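Local coordinates for putative secreted protein (Streptomyces coelicolor A3, PDB 2QF9) that is of unknown function but is probably a secreted protein, built as a helical bundle of the DUF305 family in the ferritin clan, at residues I29-T34 against L104-G109; E113-Q118 against L165-K171; V18-Q22 against M92-A96; A131-V135 against A147-V151. Where two conformers were deposited one is given. Numbering follows the deposited sequence.

Contact 1: residues I29-T34 against L104-G109; sequences IVRDRT and LGTLDG
Ile-29 and Val-30 are helical and 32-34 lead on from helix 8-31; helix 98-106 ends at Thr-106. The two segments lie side by side, with CA atoms 6.1 Å apart at Ile-29 and Gly-105, 5.1 Å at Arg-33 and Asp-108 and 4.4 Å at Thr-34 and Gly-109. Arg-33 dominates. With chi1, chi2 and chi3 all m (-59°, -46°, -62°), its side chain curls back over the end of helix 98-106: NE donates to Leu-107 O (2.7 Å), NH2 makes a salt bridge with Asp-108 OD2 (3.0 Å), and Gly-105 O lies over one face of the guanidinium, 3.3 Å from CZ. Asp-108 reaches it with chi1 m. From the backbone, Arg-33 O accepts Gly-109 N at 2.8 Å, where Gly-109 has positive phi (49°). On the helical side, Ile-29 (chi1 m, chi2 t) sets CG2 3.8 Å from CG of Leu-104 (chi1 t, chi2 p) and 3.7 Å from Gly-105 CA. Thr-34, chi1 t, turns its OG1 to Glu-113 of helix 109-137. The arrangement is a junction of two helix ends in an all-helical bundle, with an arginine bound to the carbonyl of Leu-107, just after a helix C-terminus, and to the Asp-108 carboxylate.

Contact 2: residues E113-Q118 against L165-K171; sequences EVYYLQ and LAERGAK
Leu-165 (chi1 m, chi2 t) lays its CD2 against helix 109-137, 3.6 Å from both Val-114 O and Leu-117 CB, 3.8 Å from Gln-118 CG and 4.0 Å from Val-114 CG1. Segment 113-118 is regular helix, whereas 165-171 is the last turn of helix 141-167 and its exit; the CA atoms pair Val-114 with Leu-165 at 6.2 Å and Gln-118 with Lys-171 at 7.4 Å. A Schellman motif ends the helix: Gly-169, at phi/psi 74/28, is C-prime, Ala-170 N bonds Leu-165 O and Gly-169 N bonds Ala-166 O, both at 2.9 Å. The chain then continues extended, bringing Ala-170 CB to 3.6 Å from Val-114 CG1 (chi1 t). Arg-168, chi1 m with chi2 and chi3 t, stretches past Val-114, its CB 3.9 Å from Val-114 CG2, and its NE donates to Glu-113 OE1 (chi1 m, chi2 t) at 2.9 Å in a salt bridge. Its NH2 also pairs with Asp-36 and Glu-38, while Glu-113 OE2 meets Thr-34. Gln-118, chi1 m and chi2 t, gives NE2 to Lys-171 O at 2.9 Å. An apolar patch thus has polar links on two flanks, a charged pair and an amide-to-backbone bond, so the helix end and the chain leaving it are both held to helix 109-137.

Contact 3: residues V18-Q22 against M92-A96; sequences VHHQQ and MPGMA
His-19, Gln-22 and Met-95 give the contact its substance. Segment 18-22 is helical; 92-96 is irregular and opens with a type II beta turn from Met-92 to Met-95, Gly-94 taking positive phi (79°) at its third position. The closest CA pair is His-19 and Met-95, 6.8 Å apart. His-19, chi1 t and chi2 -96°, donates from NE2 to Pro-93 O at 2.8 Å. Gln-22, with chi1 and chi2 t and chi3 60°, reads both backbone groups of Ala-96: OE1 accepts Ala-96 N at 2.8 Å, and NE2 donates to Ala-96 O at 2.9 Å. Between these two, selenomethionine Met-95 folds up with all three chi angles m, its SE obliquely 4.3 Å from the His-19 ring centroid and its CE 3.6 Å from Gln-22 CD. At the margin, Val-18 CG1 meets Met-92 CE at 3.5 Å. The loop leading into helix 98-106 is thereby fastened alongside helix 8-31, beside helix 109-137, whose His-123 ring meets that of His-19, while His-20 turns to helix 37-63.

Contact 4: residues A131-V135 against A147-V151; sequences AKGCV and ARGMV
Two helical segments, 131-135 and 147-151, pack at an angle of 142° between their N-to-C directions (signed crossing angle -142°), their axes 8.3 Å apart at closest approach. The nearest CA atoms are those of Ala-131 and Ala-147, at 4.8 Å, a spacing that small residues on both sides permit. Apolar contact supplies most of the interface. Ala-131 CB touches Val-151 CG2 at 3.7 Å, Met-150 CB at 4.2 Å and Ala-147 CB at 4.3 Å. Val-135 and Val-151, both with chi1 t, point toward the facing helix: Val-135 CG2 lies 4.0 Å from Ala-147 CB, and Val-151 CG2 lies 3.9 Å from Lys-132 CG. Against the backbone, Ala-131 CB makes a van der Waals contact with Ala-147 O at 3.5 Å. Sulfur takes part through Cys-134, chi1 t, whose SG is 3.7 Å from Ala-147 CB and is joined in a disulfide to Cys-138, fixing the last turn of helix 109-137 to the residue just beyond it. Arg-148, chi1 t, brings its guanidinium NH1 to 3.5 Å from Val-135 CG1. The two helices form an antiparallel hairpin with a short connection. Selenomethionine Met-150, chi1 m and chi2 and chi3 t, extends into the bundle to reach Phe-12, Met-16 and His-20 of helix 8-31 and Gln-53 and Met-57 of helix 37-63, while Cys-134 also packs on Phe-12.

Overall arrangement
Contacts 1 and 2 form one end of the bundle, their centres 13 Å apart: Thr-34 OG1 is 2.6 Å from Glu-113 OE2, a probable hydrogen bond, and Val-30 CG2 packs 3.5 Å from Tyr-116 CB. Contact 4 lies toward the other end, its centre about 30 Å from that of contact 1. It joins the same helices as contact 2, 109-137 and 141-167, so the two secure opposite parts of one hairpin, centres 26 Å apart. Contact 3 sits near the middle, its centre 5 Å from that of the chain, sharing helix 8-31 with contact 1 and meeting contact 4 where His-20 NE2 approaches Met-150 CE at 3.7 Å.

Contact 1: residues I29-T34 against L104-G109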
loop_
_atom_site.group_PDB
_atom_site.type_symbol
_atom_site.label_atom_id
_atom_site.label_comp_id
_atom_site.label_asym_id
_atom_site.label_seq_id
_atom_site.Cartn_x
_atom_site.Cartn_y
_atom_site.Cartn_z
ATOM N N ILE A 29 -5.378 12.085 2.140
ATOM C CA ILE A 29 -5.794 13.473 2.315
ATOM C C ILE A 29 -7.125 13.555 3.081
ATOM O O ILE A 29 -7.218 14.266 4.100
ATOM C CB ILE A 29 -5.886 14.240 0.961
ATOM C CG1 ILE A 29 -4.500 14.353 0.289
ATOM C CG2 ILE A 29 -6.468 15.642 1.191
ATOM C CD1 ILE A 29 -4.603 14.773 -1.189
ATOM N N VAL A 30 -8.134 12.814 2.620
ATOM C CA VAL A 30 -9.448 12.898 3.272
ATOM C C VAL A 30 -9.392 12.466 4.750
ATOM O O VAL A 30 -10.085 13.030 5.584
ATOM C CB VAL A 30 -10.572 12.166 2.497
ATOM C CG1 VAL A 30 -10.533 10.659 2.728
ATOM C CG2 VAL A 30 -11.955 12.743 2.906
ATOM N N ARG A 31 -8.551 11.483 5.069
ATOM C CA ARG A 31 -8.504 10.982 6.434
ATOM C C ARG A 31 -7.969 12.042 7.397
ATOM O O ARG A 31 -8.300 12.028 8.592
ATOM C CB ARG A 31 -7.740 9.659 6.528
ATOM C CG ARG A 31 -8.559 8.470 5.999
ATOM C CD ARG A 31 -7.703 7.188 5.948
ATOM N NE ARG A 31 -6.979 6.940 7.201
ATOM C CZ ARG A 31 -7.482 6.311 8.260
ATOM N NH1 ARG A 31 -8.735 5.875 8.255
ATOM N NH2 ARG A 31 -6.735 6.136 9.342
ATOM N N ASP A 32 -7.207 12.994 6.864
ATOM C CA ASP A 32 -6.671 14.084 7.668
ATOM C C ASP A 32 -7.621 15.296 7.758
ATOM O O ASP A 32 -7.364 16.236 8.521
ATOM C CB ASP A 32 -5.291 14.517 7.152
ATOM C CG ASP A 32 -4.152 13.648 7.694
ATOM O OD1 ASP A 32 -4.396 12.662 8.418
ATOM O OD2 ASP A 32 -2.998 13.964 7.379
ATOM N N ARG A 33 -8.718 15.256 7.004
ATOM C CA ARG A 33 -9.616 16.421 6.883
ATOM C C ARG A 33 -10.964 16.244 7.588
ATOM O O ARG A 33 -11.753 17.203 7.695
ATOM C CB ARG A 33 -9.892 16.760 5.405
ATOM C CG ARG A 33 -8.692 17.103 4.514
ATOM C CD ARG A 33 -7.725 18.090 5.146
ATOM N NE ARG A 33 -8.329 19.389 5.426
ATOM C CZ ARG A 33 -7.694 20.413 5.993
ATOM N NH1 ARG A 33 -6.413 20.310 6.332
ATOM N NH2 ARG A 33 -8.333 21.557 6.205
ATOM N N THR A 34 -11.243 15.025 8.020
ATOM C CA THR A 34 -12.487 14.723 8.701
ATOM C C THR A 34 -12.316 13.709 9.827
ATOM O O THR A 34 -11.382 12.898 9.799
ATOM C CB THR A 34 -13.588 14.262 7.708
ATOM O OG1 THR A 34 -14.822 14.094 8.418
ATOM C CG2 THR A 34 -13.182 12.928 6.997
ATOM N N LEU A 104 -9.363 19.482 -2.351
ATOM C CA LEU A 104 -9.686 18.466 -1.343
ATOM C C LEU A 104 -8.963 18.735 -0.022
ATOM O O LEU A 104 -9.564 18.654 1.062
ATOM C CB LEU A 104 -9.336 17.049 -1.852
ATOM C CG LEU A 104 -9.631 15.896 -0.882
ATOM C CD1 LEU A 104 -11.118 15.805 -0.549
ATOM C CD2 LEU A 104 -9.138 14.594 -1.483
ATOM N N GLY A 105 -7.678 19.064 -0.144
ATOM C CA GLY A 105 -6.813 19.348 0.984
ATOM C C GLY A 105 -7.166 20.600 1.763
ATOM O O GLY A 105 -6.681 20.764 2.893
ATOM N N THR A 106 -7.991 21.475 1.176
ATOM C CA THR A 106 -8.439 22.726 1.837
ATOM C C THR A 106 -9.779 22.581 2.576
ATOM O O THR A 106 -10.158 23.455 3.365
ATOM C CB THR A 106 -8.598 23.909 0.842
ATOM O OG1 THR A 106 -9.732 23.670 -0.000
ATOM C CG2 THR A 106 -7.320 24.128 -0.007
ATOM N N LEU A 107 -10.511 21.500 2.291
ATOM C CA LEU A 107 -11.840 21.282 2.878
ATOM C C LEU A 107 -11.789 20.572 4.226
ATOM O O LEU A 107 -10.783 19.935 4.559
ATOM C CB LEU A 107 -12.717 20.486 1.909
ATOM C CG LEU A 107 -12.917 21.165 0.548
ATOM C CD1 LEU A 107 -13.719 20.262 -0.384
ATOM C CD2 LEU A 107 -13.596 22.510 0.714
ATOM N N ASP A 108 -12.898 20.665 4.969
ATOM C CA ASP A 108 -13.021 20.112 6.319
ATOM C C ASP A 108 -14.327 19.349 6.483
ATOM O O ASP A 108 -15.325 19.675 5.822
ATOM C CB ASP A 108 -12.979 21.246 7.363
ATOM C CG ASP A 108 -11.588 21.839 7.514
ATOM O OD1 ASP A 108 -11.382 22.988 7.084
ATOM O OD2 ASP A 108 -10.692 21.140 8.038
ATOM N N GLY A 109 -14.324 18.357 7.378
ATOM C CA GLY A 109 -15.549 17.680 7.798
ATOM C C GLY A 109 -16.417 17.252 6.642
ATOM O O GLY A 109 -15.916 16.682 5.667
#

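Contact 2: residues E113-Q118 against L165-K171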
loop_
_atom_site.group_PDB
_atom_site.type_symbol
_atom_site.label_atom_id
_atom_site.label_comp_id
_atom_site.label_asym_id
_atom_site.label_seq_id
_atom_site.Cartn_x
_atom_site.Cartn_y
_atom_site.Cartn_z
ATOM N N GLU A 113 -15.656 15.284 3.080
ATOM C CA GLU A 113 -16.244 13.962 2.822
ATOM C C GLU A 113 -16.952 13.941 1.463
ATOM O O GLU A 113 -16.713 13.056 0.624
ATOM C CB GLU A 113 -17.250 13.600 3.926
ATOM C CG GLU A 113 -16.615 13.400 5.294
ATOM C CD GLU A 113 -17.619 13.605 6.422
ATOM O OE1 GLU A 113 -18.758 13.141 6.265
ATOM O OE2 GLU A 113 -17.255 14.226 7.438
ATOM N N VAL A 114 -17.811 14.936 1.240
ATOM C CA VAL A 114 -18.581 15.002 -0.007
ATOM C C VAL A 114 -17.642 15.108 -1.203
ATOM O O VAL A 114 -17.799 14.397 -2.204
ATOM C CB VAL A 114 -19.568 16.194 0.053
ATOM C CG1 VAL A 114 -20.126 16.544 -1.337
ATOM C CG2 VAL A 114 -20.711 15.852 1.046
ATOM N N TYR A 115 -16.665 15.987 -1.097
ATOM C CA TYR A 115 -15.765 16.242 -2.232
ATOM C C TYR A 115 -14.942 14.997 -2.557
ATOM O O TYR A 115 -14.784 14.651 -3.722
ATOM C CB TYR A 115 -14.866 17.441 -1.960
ATOM C CG TYR A 115 -14.276 18.010 -3.242
ATOM C CD1 TYR A 115 -15.112 18.586 -4.208
ATOM C CD2 TYR A 115 -12.911 17.980 -3.485
ATOM C CE1 TYR A 115 -14.587 19.111 -5.390
ATOM C CE2 TYR A 115 -12.377 18.493 -4.658
ATOM C CZ TYR A 115 -13.218 19.061 -5.608
ATOM O OH TYR A 115 -12.718 19.577 -6.790
ATOM N N TYR A 116 -14.479 14.305 -1.516
ATOM C CA TYR A 116 -13.767 13.028 -1.660
ATOM C C TYR A 116 -14.649 11.985 -2.350
ATOM O O TYR A 116 -14.219 11.311 -3.290
ATOM C CB TYR A 116 -13.351 12.528 -0.272
ATOM C CG TYR A 116 -12.793 11.134 -0.267
ATOM C CD1 TYR A 116 -11.481 10.876 -0.710
ATOM C CD2 TYR A 116 -13.585 10.046 0.157
ATOM C CE1 TYR A 116 -10.962 9.584 -0.704
ATOM C CE2 TYR A 116 -13.082 8.750 0.160
ATOM C CZ TYR A 116 -11.774 8.516 -0.277
ATOM O OH TYR A 116 -11.267 7.249 -0.259
ATOM N N LEU A 117 -15.877 11.842 -1.863
ATOM C CA LEU A 117 -16.820 10.901 -2.451
ATOM C C LEU A 117 -17.116 11.211 -3.920
ATOM O O LEU A 117 -17.250 10.307 -4.727
ATOM C CB LEU A 117 -18.102 10.832 -1.624
ATOM C CG LEU A 117 -17.918 10.215 -0.229
ATOM C CD1 LEU A 117 -19.114 10.589 0.629
ATOM C CD2 LEU A 117 -17.712 8.687 -0.286
ATOM N N GLN A 118 -17.200 12.493 -4.256
ATOM C CA GLN A 118 -17.439 12.895 -5.652
ATOM C C GLN A 118 -16.229 12.578 -6.534
ATOM O O GLN A 118 -16.379 11.976 -7.611
ATOM C CB GLN A 118 -17.764 14.376 -5.711
ATOM C CG GLN A 118 -19.167 14.685 -5.178
ATOM C CD GLN A 118 -19.391 16.182 -4.986
ATOM O OE1 GLN A 118 -18.450 16.942 -4.803
ATOM N NE2 GLN A 118 -20.655 16.602 -5.019
ATOM N N LEU A 165 -23.078 9.807 -0.154
ATOM C CA LEU A 165 -23.337 11.158 -0.666
ATOM C C LEU A 165 -24.743 11.647 -0.297
ATOM O O LEU A 165 -24.907 12.745 0.272
ATOM C CB LEU A 165 -23.120 11.234 -2.187
ATOM C CG LEU A 165 -21.649 11.350 -2.625
ATOM C CD1 LEU A 165 -21.523 10.886 -4.078
ATOM C CD2 LEU A 165 -21.062 12.779 -2.422
ATOM N N ALA A 166 -25.755 10.845 -0.639
ATOM C CA ALA A 166 -27.149 11.221 -0.315
ATOM C C ALA A 166 -27.324 11.492 1.193
ATOM O O ALA A 166 -27.942 12.492 1.608
ATOM C CB ALA A 166 -28.098 10.162 -0.780
ATOM N N GLU A 167 -26.748 10.621 2.011
ATOM C CA GLU A 167 -26.845 10.770 3.468
ATOM C C GLU A 167 -26.173 12.049 3.976
ATOM O O GLU A 167 -26.526 12.563 5.050
ATOM C CB GLU A 167 -26.316 9.510 4.170
ATOM C CG GLU A 167 -27.345 8.374 4.077
ATOM C CD GLU A 167 -26.843 6.999 4.501
ATOM O OE1 GLU A 167 -25.650 6.817 4.830
ATOM O OE2 GLU A 167 -27.689 6.078 4.504
ATOM N N ARG A 168 -25.235 12.576 3.180
ATOM C CA ARG A 168 -24.550 13.829 3.483
ATOM C C ARG A 168 -25.163 15.034 2.734
ATOM O O ARG A 168 -24.583 16.110 2.701
ATOM C CB ARG A 168 -23.036 13.693 3.235
ATOM C CG ARG A 168 -22.323 12.941 4.360
ATOM C CD ARG A 168 -21.040 12.205 3.907
ATOM N NE ARG A 168 -20.570 11.328 4.980
ATOM C CZ ARG A 168 -21.112 10.154 5.317
ATOM N NH1 ARG A 168 -22.169 9.666 4.681
ATOM N NH2 ARG A 168 -20.613 9.470 6.342
ATOM N N GLY A 169 -26.348 14.842 2.149
ATOM C CA GLY A 169 -27.080 15.930 1.510
ATOM C C GLY A 169 -26.486 16.359 0.178
ATOM O O GLY A 169 -26.621 17.513 -0.233
ATOM N N ALA A 170 -25.825 15.425 -0.495
ATOM C CA ALA A 170 -25.156 15.712 -1.758
ATOM C C ALA A 170 -25.366 14.583 -2.772
ATOM O O ALA A 170 -26.071 13.591 -2.496
ATOM C CB ALA A 170 -23.646 15.981 -1.506
ATOM N N LYS A 171 -24.751 14.732 -3.946
ATOM C CA LYS A 171 -24.798 13.728 -5.005
ATOM C C LYS A 171 -23.483 13.732 -5.793
ATOM O O LYS A 171 -22.566 14.516 -5.492
ATOM C CB LYS A 171 -25.984 13.992 -5.943
ATOM C CG LYS A 171 -25.900 15.341 -6.646
ATOM C CD LYS A 171 -27.147 15.656 -7.467
ATOM C CE LYS A 171 -27.308 14.699 -8.656
ATOM N NZ LYS A 171 -28.558 15.034 -9.442
#

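Contact 3: residues V18-Q22 against M92-A96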
loop_
_atom_site.group_PDB
_atom_site.type_symbol
_atom_site.label_atom_id
_atom_site.label_comp_id
_atom_site.label_asym_id
_atom_site.label_seq_id
_atom_site.Cartn_x
_atom_site.Cartn_y
_atom_site.Cartn_z
ATOM N N VAL A 18 -0.393 4.007 -11.795
ATOM C CA VAL A 18 -0.471 5.461 -11.614
ATOM C C VAL A 18 -1.874 5.875 -11.122
ATOM O O VAL A 18 -2.007 6.731 -10.250
ATOM C CB VAL A 18 -0.078 6.208 -12.910
ATOM C CG1 VAL A 18 -0.286 7.714 -12.753
ATOM C CG2 VAL A 18 1.384 5.917 -13.283
ATOM N N HIS A 19 -2.914 5.252 -11.680
ATOM C CA HIS A 19 -4.297 5.564 -11.293
ATOM C C HIS A 19 -4.520 5.235 -9.805
ATOM O O HIS A 19 -5.026 6.071 -9.026
ATOM C CB HIS A 19 -5.244 4.754 -12.166
ATOM C CG HIS A 19 -6.613 5.356 -12.330
ATOM N ND1 HIS A 19 -7.685 4.979 -11.553
ATOM C CD2 HIS A 19 -7.097 6.244 -13.236
ATOM C CE1 HIS A 19 -8.771 5.618 -11.965
ATOM N NE2 HIS A 19 -8.441 6.400 -12.975
ATOM N N HIS A 20 -4.094 4.031 -9.415
ATOM C CA HIS A 20 -4.183 3.561 -8.028
ATOM C C HIS A 20 -3.439 4.508 -7.073
ATOM O O HIS A 20 -3.953 4.866 -5.997
ATOM C CB HIS A 20 -3.603 2.146 -7.920
ATOM C CG HIS A 20 -4.596 1.059 -8.204
ATOM N ND1 HIS A 20 -5.688 1.228 -9.040
ATOM C CD2 HIS A 20 -4.657 -0.217 -7.759
ATOM C CE1 HIS A 20 -6.390 0.109 -9.066
ATOM N NE2 HIS A 20 -5.779 -0.788 -8.312
ATOM N N GLN A 21 -2.235 4.914 -7.470
ATOM C CA GLN A 21 -1.437 5.841 -6.671
ATOM C C GLN A 21 -2.241 7.089 -6.263
ATOM O O GLN A 21 -2.169 7.540 -5.108
ATOM C CB GLN A 21 -0.196 6.270 -7.457
ATOM C CG GLN A 21 0.726 7.184 -6.683
ATOM C CD GLN A 21 1.979 7.512 -7.475
ATOM O OE1 GLN A 21 1.917 8.128 -8.551
ATOM N NE2 GLN A 21 3.136 7.098 -6.945
ATOM N N GLN A 22 -2.983 7.655 -7.216
ATOM C CA GLN A 22 -3.780 8.835 -6.890
ATOM C C GLN A 22 -4.927 8.533 -5.912
ATOM O O GLN A 22 -5.219 9.355 -5.032
ATOM C CB GLN A 22 -4.295 9.513 -8.152
ATOM C CG GLN A 22 -4.799 10.931 -7.828
ATOM C CD GLN A 22 -5.483 11.603 -8.985
ATOM O OE1 GLN A 22 -6.493 11.119 -9.502
ATOM N NE2 GLN A 22 -4.934 12.740 -9.399
HETATM N N MSE A 92 -5.789 10.419 -17.859
HETATM C CA MSE A 92 -6.457 9.125 -17.912
HETATM C C MSE A 92 -7.883 9.213 -17.377
HETATM O O MSE A 92 -8.164 10.065 -16.517
HETATM C CB MSE A 92 -5.698 8.104 -17.059
HETATM C CG MSE A 92 -4.526 7.470 -17.709
HETATM SE SE MSE A 92 -3.780 6.255 -16.354
HETATM C CE MSE A 92 -2.608 7.507 -15.425
ATOM N N PRO A 93 -8.781 8.326 -17.861
ATOM C CA PRO A 93 -10.174 8.355 -17.406
ATOM C C PRO A 93 -10.305 8.423 -15.862
ATOM O O PRO A 93 -9.698 7.617 -15.157
ATOM C CB PRO A 93 -10.744 7.026 -17.947
ATOM C CG PRO A 93 -9.927 6.738 -19.170
ATOM C CD PRO A 93 -8.554 7.283 -18.892
ATOM N N GLY A 94 -11.076 9.392 -15.364
ATOM C CA GLY A 94 -11.381 9.494 -13.934
ATOM C C GLY A 94 -10.303 10.090 -13.042
ATOM O O GLY A 94 -10.550 10.317 -11.846
HETATM N N MSE A 95 -9.116 10.353 -13.608
HETATM C CA MSE A 95 -8.032 10.990 -12.839
HETATM C C MSE A 95 -8.460 12.368 -12.358
HETATM O O MSE A 95 -9.069 13.144 -13.114
HETATM C CB MSE A 95 -6.737 11.148 -13.650
HETATM C CG MSE A 95 -6.013 9.879 -13.950
HETATM SE SE MSE A 95 -5.226 9.167 -12.319
HETATM C CE MSE A 95 -3.803 10.375 -11.931
ATOM N N ALA A 96 -8.162 12.672 -11.101
ATOM C CA ALA A 96 -8.425 14.019 -10.563
ATOM C C ALA A 96 -7.352 14.998 -11.040
ATOM O O ALA A 96 -6.190 14.635 -11.227
ATOM C CB ALA A 96 -8.499 13.995 -9.019
#

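Contact 4: residues A131-V135 against A147-V151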
loop_
_atom_site.group_PDB
_atom_site.type_symbol
_atom_site.label_atom_id
_atom_site.label_comp_id
_atom_site.label_asym_id
_atom_site.label_seq_id
_atom_site.Cartn_x
_atom_site.Cartn_y
_atom_site.Cartn_z
ATOM N N ALA A 131 -10.195 -1.105 -16.445
ATOM C CA ALA A 131 -10.177 -2.523 -16.056
ATOM C C ALA A 131 -10.903 -3.382 -17.109
ATOM O O ALA A 131 -10.438 -4.478 -17.483
ATOM C CB ALA A 131 -10.812 -2.708 -14.713
ATOM N N LYS A 132 -12.034 -2.864 -17.590
ATOM C CA LYS A 132 -12.775 -3.501 -18.677
ATOM C C LYS A 132 -11.891 -3.677 -19.902
ATOM O O LYS A 132 -11.973 -4.719 -20.581
ATOM C CB LYS A 132 -14.046 -2.710 -19.017
ATOM C CG LYS A 132 -15.186 -2.940 -18.054
ATOM C CD LYS A 132 -16.402 -2.101 -18.459
ATOM C CE LYS A 132 -17.598 -2.347 -17.555
ATOM N NZ LYS A 132 -18.715 -1.382 -17.905
ATOM N N GLY A 133 -11.041 -2.680 -20.176
ATOM C CA GLY A 133 -10.093 -2.740 -21.290
ATOM C C GLY A 133 -9.123 -3.906 -21.131
ATOM O O GLY A 133 -8.814 -4.610 -22.097
ATOM N N CYS A 134 -8.626 -4.106 -19.912
ATOM C CA CYS A 134 -7.749 -5.243 -19.624
ATOM C C CYS A 134 -8.510 -6.583 -19.688
ATOM O O CYS A 134 -7.977 -7.569 -20.193
ATOM C CB CYS A 134 -7.037 -5.053 -18.279
ATOM S SG CYS A 134 -5.924 -6.406 -17.758
ATOM N N VAL A 135 -9.756 -6.626 -19.206
ATOM C CA VAL A 135 -10.544 -7.862 -19.305
ATOM C C VAL A 135 -10.630 -8.283 -20.798
ATOM O O VAL A 135 -10.504 -9.470 -21.134
ATOM C CB VAL A 135 -11.949 -7.755 -18.607
ATOM C CG1 VAL A 135 -12.793 -9.015 -18.857
ATOM C CG2 VAL A 135 -11.789 -7.562 -17.110
ATOM N N ALA A 147 -8.164 -7.482 -12.939
ATOM C CA ALA A 147 -8.963 -6.461 -13.626
ATOM C C ALA A 147 -10.475 -6.732 -13.465
ATOM O O ALA A 147 -11.249 -5.829 -13.145
ATOM C CB ALA A 147 -8.556 -6.384 -15.102
ATOM N N ARG A 148 -10.879 -7.986 -13.666
ATOM C CA ARG A 148 -12.286 -8.392 -13.518
ATOM C C ARG A 148 -12.801 -8.124 -12.090
ATOM O O ARG A 148 -13.963 -7.740 -11.892
ATOM C CB ARG A 148 -12.428 -9.871 -13.906
ATOM C CG ARG A 148 -13.816 -10.315 -14.377
ATOM C CD ARG A 148 -13.711 -11.248 -15.602
ATOM N NE ARG A 148 -12.530 -12.119 -15.563
ATOM C CZ ARG A 148 -11.917 -12.612 -16.636
ATOM N NH1 ARG A 148 -12.358 -12.324 -17.854
ATOM N NH2 ARG A 148 -10.854 -13.393 -16.489
ATOM N N GLY A 149 -11.925 -8.310 -11.102
ATOM C CA GLY A 149 -12.252 -8.063 -9.691
ATOM C C GLY A 149 -12.387 -6.584 -9.393
ATOM O O GLY A 149 -13.233 -6.185 -8.585
HETATM N N MSE A 150 -11.568 -5.773 -10.067
HETATM C CA MSE A 150 -11.669 -4.314 -9.957
HETATM C C MSE A 150 -12.984 -3.794 -10.506
HETATM O O MSE A 150 -13.569 -2.907 -9.909
HETATM C CB MSE A 150 -10.518 -3.610 -10.663
HETATM C CG MSE A 150 -9.155 -3.927 -10.077
HETATM SE SE MSE A 150 -7.874 -2.806 -11.027
HETATM C CE MSE A 150 -6.224 -3.736 -10.581
ATOM N N VAL A 151 -13.459 -4.352 -11.621
ATOM C CA VAL A 151 -14.783 -3.959 -12.133
ATOM C C VAL A 151 -15.858 -4.150 -11.051
ATOM O O VAL A 151 -16.606 -3.218 -10.736
ATOM C CB VAL A 151 -15.134 -4.668 -13.466
ATOM C CG1 VAL A 151 -16.533 -4.276 -13.946
ATOM C CG2 VAL A 151 -14.091 -4.307 -14.550
#